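PT26-6P (Thermococcus sp., PDB 2WB7) is of unknown function but is encoded by a family of euryarchaeal mobile elements and joins immunoglobulin-like domains to a helical domain. Local coordinates at residues Arg312-Glu315 with Gly316-Glu320; Tyr344-Ala347 with Pro348-Asp352; Asn441-Ala444 with Ile445-Gln449; Gly501-Glu504 with Gln505-Asp509. All coordinates share one frame; numbering follows the deposited sequence.

Interaction 1. Residues Arg312-Glu315 with Gly316-Glu320; sequences RVIE and GGRME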
# COMPACT_ATOMS: atom_id res chain seq x y z
N ARG A 312 -12.67 -4.54 -15.90
CA ARG A 312 -12.97 -5.85 -16.47
C ARG A 312 -11.72 -6.33 -17.15
O ARG A 312 -11.09 -5.58 -17.90
CB ARG A 312 -14.11 -5.78 -17.48
CG ARG A 312 -14.40 -7.10 -18.16
CD ARG A 312 -15.76 -7.07 -18.87
NE ARG A 312 -15.98 -5.77 -19.51
CZ ARG A 312 -16.76 -4.82 -19.01
NH1 ARG A 312 -17.41 -5.01 -17.87
NH2 ARG A 312 -16.89 -3.66 -19.65
N VAL A 313 -11.32 -7.55 -16.85
CA VAL A 313 -10.22 -8.17 -17.57
C VAL A 313 -10.81 -9.08 -18.63
O VAL A 313 -11.59 -10.00 -18.32
CB VAL A 313 -9.31 -8.99 -16.64
CG1 VAL A 313 -8.29 -9.73 -17.45
CG2 VAL A 313 -8.62 -8.09 -15.66
N ILE A 314 -10.45 -8.82 -19.87
CA ILE A 314 -10.89 -9.66 -20.97
C ILE A 314 -9.95 -10.85 -21.13
O ILE A 314 -8.75 -10.73 -20.89
CB ILE A 314 -10.87 -8.87 -22.26
CG1 ILE A 314 -11.86 -7.71 -22.15
CG2 ILE A 314 -11.21 -9.79 -23.42
CD1 ILE A 314 -13.29 -8.17 -22.02
N GLU A 315 -10.48 -12.01 -21.53
CA GLU A 315 -9.60 -13.14 -21.84
C GLU A 315 -8.49 -12.72 -22.79
O GLU A 315 -8.74 -12.08 -23.81
CB GLU A 315 -10.40 -14.28 -22.45
CG GLU A 315 -11.23 -14.98 -21.43
CD GLU A 315 -12.33 -15.84 -22.03
OE1 GLU A 315 -12.40 -15.94 -23.29
OE2 GLU A 315 -13.11 -16.41 -21.24
N GLY A 316 -7.26 -13.09 -22.47
CA GLY A 316 -6.10 -12.63 -23.23
C GLY A 316 -5.32 -11.62 -22.41
O GLY A 316 -4.09 -11.59 -22.46
N GLY A 317 -6.03 -10.80 -21.65
CA GLY A 317 -5.42 -9.92 -20.64
C GLY A 317 -5.70 -8.44 -20.82
O GLY A 317 -5.20 -7.62 -20.05
N ARG A 318 -6.47 -8.08 -21.83
CA ARG A 318 -6.82 -6.69 -22.02
C ARG A 318 -7.80 -6.25 -20.92
O ARG A 318 -8.58 -7.06 -20.42
CB ARG A 318 -7.43 -6.48 -23.41
CG ARG A 318 -7.54 -5.02 -23.81
CD ARG A 318 -8.17 -4.85 -25.18
NE ARG A 318 -9.63 -4.81 -25.10
CZ ARG A 318 -10.41 -5.85 -25.35
NH1 ARG A 318 -9.87 -7.02 -25.68
NH2 ARG A 318 -11.73 -5.72 -25.25
N MSE A 319 -7.76 -4.98 -20.54
CA MSE A 319 -8.64 -4.48 -19.48
C MSE A 319 -9.49 -3.37 -20.01
O MSE A 319 -9.08 -2.65 -20.90
CB MSE A 319 -7.83 -3.89 -18.31
CG MSE A 319 -7.05 -4.87 -17.47
SE MSE A 319 -6.11 -3.90 -16.09
CE MSE A 319 -5.46 -5.44 -15.15
N GLU A 320 -10.68 -3.21 -19.45
CA GLU A 320 -11.50 -2.05 -19.78
C GLU A 320 -12.28 -1.52 -18.57
O GLU A 320 -12.71 -2.28 -17.70
CB GLU A 320 -12.41 -2.32 -20.98
CG GLU A 320 -13.07 -3.67 -20.99
CD GLU A 320 -13.68 -3.98 -22.34
OE1 GLU A 320 -14.81 -4.53 -22.36
OE2 GLU A 320 -13.04 -3.68 -23.37
O HOH W 1 -7.32 -9.91 -24.38
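The carbonyl oxygen of Arg312 is gripped twice from the returning strand: Glu320 N donates a hydrogen bond to it at 2.9 Å, and the CA-H of Met319 reaches the same atom, with CA 3.1 Å away. In the other direction Arg312 N donates to Glu320 O, completing an antiparallel hydrogen-bonded pair. One step on, Val313 and Met319 form a non-hydrogen-bonded pair, their side chains running alongside each other with CG2 of Val313 4.0 Å from CG of the selenomethionine. Beyond them Ile314 N donates a hydrogen bond to Arg318 O. The sheet face with Arg312 and Glu320 carries the charges. Arg312 bends at its third torsion (chi3 39°), which turns the edge of its guanidinium to Glu320, and NE makes a weak, salt-bridging bond to OE1 at 3.3 Å with the two flat groups nearly perpendicular (89°). Its NH1 goes instead to the hydroxyl of Tyr353. The second carboxylate oxygen, OE2, is met from above its plane by NH2 of Arg318 at 3.1 Å, so each oxygen of Glu320 has its own arginine. CG1 of Ile314 lies over one face of the Arg318 guanidinium, 3.7 Å from NH2. At the bend Gly317 N donates to Ile314 O, and a water bridges Glu315 O and Arg318 N. Positive phi angles at Gly316 and Gly317 would jam a CB against the preceding carbonyl. This is a beta hairpin closed by a type II turn, joining strands 301-314 and 319-331 of the second immunoglobulin-like domain.

Interaction 2. Residues Tyr344-Ala347 with Pro348-Asp352; sequences YTDA and PGTLD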
# COMPACT_ATOMS: atom_id res chain seq x y z
N TYR A 344 -20.35 -7.35 -11.41
CA TYR A 344 -19.40 -8.11 -12.21
C TYR A 344 -20.05 -8.72 -13.44
O TYR A 344 -19.97 -9.92 -13.65
CB TYR A 344 -18.75 -9.18 -11.36
CG TYR A 344 -18.04 -8.60 -10.15
CD1 TYR A 344 -17.09 -7.60 -10.30
CD2 TYR A 344 -18.31 -9.08 -8.87
CE1 TYR A 344 -16.42 -7.08 -9.22
CE2 TYR A 344 -17.65 -8.56 -7.77
CZ TYR A 344 -16.70 -7.57 -7.96
OH TYR A 344 -16.04 -7.05 -6.87
N THR A 345 -20.67 -7.86 -14.24
CA THR A 345 -21.33 -8.29 -15.47
C THR A 345 -20.50 -9.30 -16.22
O THR A 345 -19.35 -9.06 -16.52
CB THR A 345 -21.57 -7.11 -16.41
OG1 THR A 345 -22.33 -6.10 -15.72
CG2 THR A 345 -22.34 -7.57 -17.62
N ASP A 346 -21.11 -10.44 -16.53
CA ASP A 346 -20.43 -11.44 -17.33
C ASP A 346 -20.83 -11.33 -18.79
O ASP A 346 -22.00 -11.32 -19.11
CB ASP A 346 -20.73 -12.85 -16.81
CG ASP A 346 -19.76 -13.89 -17.34
OD1 ASP A 346 -18.85 -13.53 -18.11
OD2 ASP A 346 -19.89 -15.08 -16.98
N ALA A 347 -19.84 -11.22 -19.67
CA ALA A 347 -20.06 -11.21 -21.13
C ALA A 347 -19.17 -12.30 -21.69
O ALA A 347 -18.17 -12.67 -21.05
CB ALA A 347 -19.66 -9.86 -21.71
N PRO A 348 -19.52 -12.85 -22.87
CA PRO A 348 -18.54 -13.83 -23.38
C PRO A 348 -17.21 -13.12 -23.59
O PRO A 348 -17.18 -12.03 -24.18
CB PRO A 348 -19.15 -14.26 -24.72
CG PRO A 348 -20.63 -14.06 -24.54
CD PRO A 348 -20.74 -12.79 -23.70
N GLY A 349 -16.13 -13.71 -23.09
CA GLY A 349 -14.80 -13.10 -23.21
C GLY A 349 -14.33 -12.53 -21.89
O GLY A 349 -13.13 -12.43 -21.64
N THR A 350 -15.28 -12.16 -21.04
CA THR A 350 -14.97 -11.67 -19.70
C THR A 350 -14.24 -12.74 -18.89
O THR A 350 -14.73 -13.86 -18.75
CB THR A 350 -16.25 -11.24 -18.98
OG1 THR A 350 -16.83 -10.12 -19.67
CG2 THR A 350 -15.96 -10.86 -17.54
N LEU A 351 -13.08 -12.40 -18.36
CA LEU A 351 -12.33 -13.32 -17.50
C LEU A 351 -12.60 -13.07 -16.02
O LEU A 351 -12.97 -13.98 -15.28
CB LEU A 351 -10.82 -13.18 -17.75
CG LEU A 351 -9.96 -14.13 -16.90
CD1 LEU A 351 -10.11 -15.56 -17.38
CD2 LEU A 351 -8.50 -13.73 -16.90
N ASP A 352 -12.39 -11.83 -15.58
CA ASP A 352 -12.64 -11.44 -14.21
C ASP A 352 -12.55 -9.93 -14.11
O ASP A 352 -12.44 -9.25 -15.12
CB ASP A 352 -11.62 -12.09 -13.28
CG ASP A 352 -10.18 -11.62 -13.53
OD1 ASP A 352 -9.26 -12.46 -13.52
OD2 ASP A 352 -9.95 -10.40 -13.71
O HOH W 2 -17.32 -15.25 -19.01
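Two first torsions bring Thr350 and the residues before the turn together: at Thr350 (chi1 -64°) OG1 lies beside its own backbone N while CG2 swings to the far side from that N, and at Asp346 (chi1 -164°) the carboxylate is carried beside its own carbonyl carbon. OG1 can thereby accept from Ala347 N at 3.2 Å, and Thr350 N, on the same side of the residue, donates to Ala347 O at 2.9 Å. Ala347 and Thr350 are thus tied by two bonds, one through the backbone and one through the hydroxyl. The backbone donor stands well above the carbonyl plane of Ala347, 42° out of it. OD1 of Asp346 comes across the branch of Thr350, 3.6 Å from CB, and CG2 faces Thr345 O at 4.0 Å. A water lies between Asp346 OD1 and Thr350 O and probably links them. Pro348 and Gly349 fill the corners of this type II turn; the positive phi of Gly349 leaves no room for a CB beside the preceding carbonyl. Just past the turn, Leu351 and Asp352 both face Val313, a classic beta bulge at the start of strand 350-364. Putting an alanine in place of Thr350 would probably leave Ala347 N without its hydroxyl acceptor and open a small gap where CG2 meets Thr345 O. The chemistry is that of a largely polar surface turn, in which a threonine hydroxyl doubles the clasp that the backbone alone would make.

Interaction 3. Residues Asn441-Ala444 with Ile445-Gln449; sequences NENA and IEYAQ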
# COMPACT_ATOMS: atom_id res chain seq x y z
N ASN A 441 2.06 -23.87 -19.85
CA ASN A 441 1.87 -22.90 -18.78
C ASN A 441 2.07 -23.58 -17.43
O ASN A 441 1.18 -24.29 -16.95
CB ASN A 441 0.47 -22.33 -18.87
CG ASN A 441 0.22 -21.23 -17.89
OD1 ASN A 441 0.54 -21.35 -16.70
ND2 ASN A 441 -0.37 -20.15 -18.37
N GLU A 442 3.24 -23.38 -16.82
CA GLU A 442 3.60 -24.14 -15.64
C GLU A 442 2.58 -23.96 -14.52
O GLU A 442 2.17 -24.95 -13.89
CB GLU A 442 5.00 -23.79 -15.14
CG GLU A 442 6.03 -23.54 -16.27
CD GLU A 442 6.69 -24.82 -16.84
OE1 GLU A 442 7.43 -25.50 -16.07
OE2 GLU A 442 6.50 -25.12 -18.06
N ASN A 443 2.15 -22.72 -14.27
CA ASN A 443 1.26 -22.45 -13.13
C ASN A 443 -0.11 -23.06 -13.31
O ASN A 443 -0.63 -23.71 -12.40
CB ASN A 443 1.11 -20.95 -12.89
CG ASN A 443 2.43 -20.22 -12.92
OD1 ASN A 443 2.94 -19.81 -11.89
ND2 ASN A 443 2.98 -20.05 -14.12
N ALA A 444 -0.70 -22.85 -14.48
CA ALA A 444 -1.99 -23.45 -14.78
C ALA A 444 -1.88 -24.95 -14.56
O ALA A 444 -2.74 -25.56 -13.93
CB ALA A 444 -2.42 -23.12 -16.19
N ILE A 445 -0.82 -25.56 -15.07
CA ILE A 445 -0.58 -26.98 -14.83
C ILE A 445 -0.67 -27.34 -13.34
O ILE A 445 -1.39 -28.26 -12.94
CB ILE A 445 0.77 -27.43 -15.41
CG1 ILE A 445 0.72 -27.34 -16.93
CG2 ILE A 445 1.11 -28.85 -14.97
CD1 ILE A 445 2.05 -27.57 -17.60
N GLU A 446 0.07 -26.61 -12.52
CA GLU A 446 0.05 -26.90 -11.11
C GLU A 446 -1.32 -26.69 -10.49
O GLU A 446 -1.74 -27.46 -9.63
CB GLU A 446 1.07 -26.04 -10.40
CG GLU A 446 2.49 -26.35 -10.81
CD GLU A 446 3.45 -26.05 -9.68
OE1 GLU A 446 4.64 -25.77 -9.96
OE2 GLU A 446 2.97 -26.09 -8.51
N TYR A 447 -2.03 -25.65 -10.93
CA TYR A 447 -3.34 -25.35 -10.39
C TYR A 447 -4.33 -26.43 -10.77
O TYR A 447 -4.99 -27.03 -9.90
CB TYR A 447 -3.84 -23.99 -10.86
CG TYR A 447 -2.94 -22.85 -10.46
CD1 TYR A 447 -2.93 -21.65 -11.17
CD2 TYR A 447 -2.06 -22.98 -9.39
CE1 TYR A 447 -2.10 -20.62 -10.81
CE2 TYR A 447 -1.22 -21.95 -9.03
CZ TYR A 447 -1.25 -20.78 -9.75
OH TYR A 447 -0.42 -19.75 -9.40
N ALA A 448 -4.42 -26.69 -12.08
CA ALA A 448 -5.35 -27.68 -12.59
C ALA A 448 -5.13 -29.04 -11.92
O ALA A 448 -6.07 -29.73 -11.55
CB ALA A 448 -5.29 -27.76 -14.11
N GLN A 449 -3.88 -29.42 -11.72
CA GLN A 449 -3.63 -30.67 -11.01
C GLN A 449 -4.10 -30.54 -9.56
O GLN A 449 -4.67 -31.48 -9.00
CB GLN A 449 -2.15 -31.06 -11.07
CG GLN A 449 -1.84 -32.46 -10.51
CD GLN A 449 -2.66 -33.56 -11.19
OE1 GLN A 449 -2.70 -33.66 -12.42
NE2 GLN A 449 -3.33 -34.39 -10.38
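Tyr447 lies back along its helix over Asn443, and its side chain can be followed atom by atom. CB sits 3.6 Å from Asn443 O, the oxygen that also takes the backbone N-H of Tyr447 at 2.8 Å. With CG beside the backbone N (chi1 -60°), the ring is laid over that same carbonyl oxygen, which stands 3.1 Å above one face, offset toward the rim. Farther out, CE1 touches CB of Asn443 at 3.8 Å, CZ lies at nearly the same distance from that carbon, and OH ends beside the Asn443 side chain, whose amide is tilted 54° from the ring. Beyond this helix the ring reaches Ala494 and Ala495 of helix 471-499 and Ala506 and Lys507 of helix 503-523. Two residues before Tyr447, CG1 and CD1 of Ile445 pack against Asn441 O, which accepts from Ile445 N. Asn441 also bends its side chain to the helix end: OD1 accepts from Ala444 N at 3.0 Å in a nearly straight bond (171°), the donor lying above the amide plane. An asparagine N-cap thus begins helix 442-465, one of the packed helices of the helical domain.

Interaction 4. Residues Gly501-Glu504 with Gln505-Asp509; sequences GDLE and QAKID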
# COMPACT_ATOMS: atom_id res chain seq x y z
N GLY A 501 -4.17 -14.87 -19.03
CA GLY A 501 -3.49 -13.60 -18.89
C GLY A 501 -3.73 -12.84 -17.61
O GLY A 501 -3.52 -11.63 -17.55
N ASP A 502 -4.16 -13.54 -16.56
CA ASP A 502 -4.25 -12.90 -15.26
C ASP A 502 -3.62 -13.77 -14.21
O ASP A 502 -4.30 -14.35 -13.38
CB ASP A 502 -5.70 -12.62 -14.90
CG ASP A 502 -5.83 -11.71 -13.70
OD1 ASP A 502 -4.78 -11.43 -13.08
OD2 ASP A 502 -6.97 -11.28 -13.39
N LEU A 503 -2.30 -13.86 -14.25
CA LEU A 503 -1.59 -14.71 -13.32
C LEU A 503 -1.59 -14.15 -11.90
O LEU A 503 -1.48 -14.89 -10.92
CB LEU A 503 -0.17 -14.93 -13.83
CG LEU A 503 0.76 -15.75 -12.94
CD1 LEU A 503 0.12 -17.11 -12.49
CD2 LEU A 503 2.10 -15.94 -13.69
N GLU A 504 -1.72 -12.83 -11.78
CA GLU A 504 -1.75 -12.21 -10.46
C GLU A 504 -2.96 -12.70 -9.69
O GLU A 504 -2.82 -13.25 -8.60
CB GLU A 504 -1.78 -10.70 -10.54
CG GLU A 504 -0.63 -10.08 -11.35
CD GLU A 504 -0.99 -9.82 -12.84
OE1 GLU A 504 -2.01 -10.37 -13.33
OE2 GLU A 504 -0.23 -9.07 -13.51
N GLN A 505 -4.15 -12.49 -10.26
CA GLN A 505 -5.36 -12.94 -9.58
C GLN A 505 -5.39 -14.47 -9.41
O GLN A 505 -5.96 -14.98 -8.44
CB GLN A 505 -6.63 -12.41 -10.26
CG GLN A 505 -7.86 -12.57 -9.39
CD GLN A 505 -9.04 -11.74 -9.86
OE1 GLN A 505 -9.04 -10.50 -9.80
NE2 GLN A 505 -10.09 -12.43 -10.32
N ALA A 506 -4.75 -15.17 -10.34
CA ALA A 506 -4.58 -16.62 -10.26
C ALA A 506 -3.85 -17.01 -8.99
O ALA A 506 -4.16 -18.03 -8.37
CB ALA A 506 -3.83 -17.10 -11.46
N LYS A 507 -2.86 -16.22 -8.60
CA LYS A 507 -2.06 -16.58 -7.44
C LYS A 507 -2.84 -16.39 -6.15
O LYS A 507 -2.63 -17.08 -5.15
CB LYS A 507 -0.76 -15.77 -7.41
CG LYS A 507 0.20 -16.12 -8.53
CD LYS A 507 1.43 -15.21 -8.49
CE LYS A 507 2.69 -15.96 -8.90
NZ LYS A 507 3.89 -15.08 -8.85
N ILE A 508 -3.76 -15.45 -6.17
CA ILE A 508 -4.65 -15.29 -5.03
C ILE A 508 -5.56 -16.52 -4.88
O ILE A 508 -5.61 -17.16 -3.81
CB ILE A 508 -5.50 -14.02 -5.15
CG1 ILE A 508 -4.62 -12.77 -4.97
CG2 ILE A 508 -6.60 -14.06 -4.13
CD1 ILE A 508 -5.20 -11.51 -5.55
N ASP A 509 -6.25 -16.87 -5.96
CA ASP A 509 -7.07 -18.06 -5.94
C ASP A 509 -6.27 -19.27 -5.44
O ASP A 509 -6.72 -19.98 -4.54
CB ASP A 509 -7.68 -18.31 -7.32
CG ASP A 509 -8.74 -17.28 -7.68
OD1 ASP A 509 -9.38 -16.77 -6.74
OD2 ASP A 509 -8.92 -16.98 -8.89
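An aspartate N-cap starts helix 503-523: Asp502 OD1 accepts from Gln505 N at 3.1 Å, in a fairly straight bond (164°) that meets the oxygen from above the carboxylate plane, 52° out of it. The side chain turns to this end because CG is anti to its own backbone N (chi1 -168°), and its flat group lies across CB of Gln505, with OD2 3.3 Å away. The main chain of the same residue opens the helical pattern, Asp502 O taking Ala506 N at 3.2 Å. At the next residue, Lys507 N is shared, bonding to Glu504 O at 3.0 Å from high above the carbonyl plane and more weakly to Leu503 O. Ile508 N adds a weak bond to Glu504 O. On the opposite flank from the cap, CD1 of Leu503 rests on CB of Ala506 and on CG of Lys507, both at 4.1 Å, with Tyr447 of helix 442-465 close by. The second carboxylate oxygen, OD2, is hydrogen-bonded with NE2 of His354 and also lies near OD1 of Asp352, while OE1 of Glu504 stands 3.0 Å from OD1. An alanine in place of Asp502 would probably leave Gln505 N at the helix end without its capping acceptor and His354 NE2 without its carboxylate. The buried Asp502 thus works in two directions, into its own helix and out to strand 350-364. Helix-end N-H groups and the histidine may offset the crowding of acidic groups, although the nearness of Asp352 could shift the ionisation of either aspartate.

Interactions 1 and 2 belong to one beta-sheet: strands 301-314 and 350-364 are neighbours, joined by Val313 N to Asp352 O and Glu315 N to Gly349 O. The turn of interaction 2 lies at the surface, while interaction 1 puts buried Val313 and Met319 on one face and Arg312 and Glu320 on the other. Interactions 3 and 4 are helix starts, each partly buried and each capped by a side chain, an amide in one and a carboxylate in the other. They meet through Asn443 and Tyr447 against Leu503, Ala506 and Lys507. Interaction 4 spans both regions: Asp502 packs on Leu351, whereas interaction 3 stays about 10 Å (nearest atoms) from the sheet contacts.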